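Long-range contact in dual specificity protein phosphatase 18 (Homo sapiens, PDB 2ESB), which removes phosphate from phosphotyrosine and, less readily, from phosphothreonine in MAP kinase peptides, as a member of the dual-specificity protein tyrosine phosphatase family: residues 46-52 with 98-104. Residues are numbered along the deposited sequence; the frame is centred on the assembly and turned at random.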
loop_
_atom_site.group_PDB
_atom_site.type_symbol
_atom_site.label_atom_id
_atom_site.label_comp_id
_atom_site.label_asym_id
_atom_site.label_seq_id
_atom_site.Cartn_x
_atom_site.Cartn_y
_atom_site.Cartn_z
ATOM N N ILE A 46 -9.166 13.130 4.757
ATOM C CA ILE A 46 -8.399 12.031 5.340
ATOM C C ILE A 46 -8.544 12.038 6.872
ATOM O O ILE A 46 -8.331 13.069 7.515
ATOM C CB ILE A 46 -6.897 12.146 4.999
ATOM C CG1 ILE A 46 -6.691 12.218 3.481
ATOM C CG2 ILE A 46 -6.152 10.948 5.573
ATOM C CD1 ILE A 46 -7.289 11.050 2.717
ATOM N N THR A 47 -8.875 10.891 7.457
ATOM C CA THR A 47 -9.045 10.800 8.913
ATOM C C THR A 47 -8.048 9.866 9.565
ATOM O O THR A 47 -7.888 9.869 10.792
ATOM C CB THR A 47 -10.458 10.304 9.296
ATOM O OG1 THR A 47 -10.701 9.025 8.701
ATOM C CG2 THR A 47 -11.514 11.283 8.829
ATOM N N MET A 48 -7.380 9.069 8.736
ATOM C CA MET A 48 -6.394 8.105 9.200
ATOM C C MET A 48 -5.167 8.133 8.289
ATOM O O MET A 48 -5.293 8.049 7.068
ATOM C CB MET A 48 -6.991 6.690 9.179
ATOM C CG MET A 48 -6.047 5.607 9.715
ATOM S SD MET A 48 -5.859 5.712 11.513
ATOM C CE MET A 48 -4.142 5.255 11.713
ATOM N N VAL A 49 -3.989 8.258 8.889
ATOM C CA VAL A 49 -2.740 8.272 8.138
ATOM C C VAL A 49 -1.866 7.110 8.602
ATOM O O VAL A 49 -1.530 6.997 9.786
ATOM C CB VAL A 49 -1.964 9.595 8.343
ATOM C CG1 VAL A 49 -0.602 9.504 7.659
ATOM C CG2 VAL A 49 -2.766 10.776 7.762
ATOM N N ILE A 50 -1.510 6.239 7.666
ATOM C CA ILE A 50 -0.673 5.087 7.970
ATOM C C ILE A 50 0.667 5.265 7.266
ATOM O O ILE A 50 0.765 5.178 6.046
ATOM C CB ILE A 50 -1.325 3.772 7.503
ATOM C CG1 ILE A 50 -2.702 3.611 8.165
ATOM C CG2 ILE A 50 -0.428 2.602 7.885
ATOM C CD1 ILE A 50 -3.428 2.291 7.836
ATOM N N ASN A 51 1.691 5.529 8.063
ATOM C CA ASN A 51 3.043 5.776 7.592
ATOM C C ASN A 51 3.790 4.452 7.547
ATOM O O ASN A 51 4.168 3.894 8.579
ATOM C CB ASN A 51 3.692 6.789 8.554
ATOM C CG ASN A 51 5.155 7.081 8.248
ATOM O OD1 ASN A 51 5.809 6.402 7.457
ATOM N ND2 ASN A 51 5.682 8.097 8.914
ATOM N N VAL A 52 3.996 3.940 6.336
ATOM C CA VAL A 52 4.688 2.676 6.168
ATOM C C VAL A 52 6.177 2.918 5.913
ATOM O O VAL A 52 6.679 2.720 4.809
ATOM C CB VAL A 52 4.075 1.856 4.995
ATOM C CG1 VAL A 52 4.513 0.410 5.097
ATOM C CG2 VAL A 52 2.552 1.949 5.028
ATOM N N GLY A 98 -14.701 6.954 7.555
ATOM C CA GLY A 98 -13.502 7.765 7.501
ATOM C C GLY A 98 -12.768 7.411 6.226
ATOM O O GLY A 98 -13.276 6.628 5.424
ATOM N N ARG A 99 -11.585 7.987 6.036
ATOM C CA ARG A 99 -10.771 7.715 4.853
ATOM C C ARG A 99 -9.314 7.560 5.282
ATOM O O ARG A 99 -8.824 8.288 6.147
ATOM C CB ARG A 99 -10.896 8.848 3.833
ATOM C CG ARG A 99 -12.307 9.038 3.313
ATOM C CD ARG A 99 -12.347 10.012 2.145
ATOM N NE ARG A 99 -13.726 10.402 1.857
ATOM C CZ ARG A 99 -14.112 11.088 0.789
ATOM N NH1 ARG A 99 -13.221 11.466 -0.117
ATOM N NH2 ARG A 99 -15.394 11.405 0.633
ATOM N N THR A 100 -8.622 6.623 4.653
ATOM C CA THR A 100 -7.243 6.348 5.005
ATOM C C THR A 100 -6.226 6.723 3.937
ATOM O O THR A 100 -6.449 6.490 2.747
ATOM C CB THR A 100 -7.070 4.836 5.304
ATOM O OG1 THR A 100 -7.985 4.439 6.338
ATOM C CG2 THR A 100 -5.651 4.523 5.740
ATOM N N LEU A 101 -5.112 7.314 4.378
ATOM C CA LEU A 101 -3.998 7.628 3.496
ATOM C C LEU A 101 -2.859 6.705 3.901
ATOM O O LEU A 101 -2.414 6.707 5.063
ATOM C CB LEU A 101 -3.496 9.081 3.636
ATOM C CG LEU A 101 -2.130 9.350 2.961
ATOM C CD1 LEU A 101 -2.235 9.193 1.427
ATOM C CD2 LEU A 101 -1.635 10.758 3.303
ATOM N N LEU A 102 -2.418 5.889 2.957
ATOM C CA LEU A 102 -1.275 5.017 3.168
ATOM C C LEU A 102 -0.138 5.763 2.481
ATOM O O LEU A 102 -0.295 6.153 1.333
ATOM C CB LEU A 102 -1.441 3.690 2.425
ATOM C CG LEU A 102 -2.093 2.491 3.090
ATOM C CD1 LEU A 102 -2.270 1.388 2.039
ATOM C CD2 LEU A 102 -1.214 2.023 4.262
ATOM N N HIS A 103 0.992 5.961 3.157
ATOM C CA HIS A 103 2.132 6.616 2.520
ATOM C C HIS A 103 3.444 6.042 3.041
ATOM O O HIS A 103 3.492 5.382 4.080
ATOM C CB HIS A 103 2.118 8.132 2.771
ATOM C CG HIS A 103 2.644 8.534 4.118
ATOM N ND1 HIS A 103 3.982 8.772 4.356
ATOM C CD2 HIS A 103 2.007 8.760 5.295
ATOM C CE1 HIS A 103 4.145 9.133 5.617
ATOM N NE2 HIS A 103 2.963 9.134 6.209
ATOM N N CYS A 104 4.505 6.267 2.287
ATOM C CA CYS A 104 5.829 5.846 2.704
ATOM C C CYS A 104 6.703 7.042 2.314
ATOM O O CYS A 104 6.252 8.188 2.454
ATOM C CB CYS A 104 6.240 4.517 2.034
ATOM S SG CYS A 104 5.996 4.360 0.246
#
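H103 lies against N51 and V49 on one face of the sheet, its imidazole brought back over the neighbouring strand because CG sits between the backbone N and the carbonyl carbon (chi1 80°). CA of N51 stands over one ring face, offset toward the rim and 4.0 Å from the centroid, a CH-pi contact, while the N51 amide plane is turned 36° from the ring. At the ring edge, in plane, CG1 of V49 meets CD2 at 3.6 Å. On the opposite face of the sheet CD2 of L102 reaches CB of I50 at 3.7 Å, and CG2 of T100 packs on CD1 of I50; CD2 of L102 also touches CG2 of V52, just past the strand.

Between the two layers of side chains, strands 48-51 and 100-103 run parallel. From L101 N to M48 O, I50 N to L101 O (2.8 Å, 177° at the hydrogen), H103 N to I50 O and V52 N to H103 O, the bonds pass back and forth between them. The pair lies at the middle of the phosphatase-domain sheet and illustrates how a parallel core strand delivers a catalytic loop: 100-103 leads into C104, the predicted phosphocysteine nucleophile, at the start of the P-loop that runs on to helix 110-122. At the other end R99 O accepts from both T47 N and M48 N, and R99 N returns a bond to T47 OG1 at 3.0 Å.

Further out, the H103 ring is fixed at two nitrogens, by ND1 to C104 O (3.0 Å, nearly in the ring plane) and by NE2 with N58, whose side chain also bonds N51 ND2; N51 OD1 accepts a bond from the S53 hydroxyl. A leucine in place of H103 would probably leave the C104 carbonyl without this donor and N58 without its ring partner.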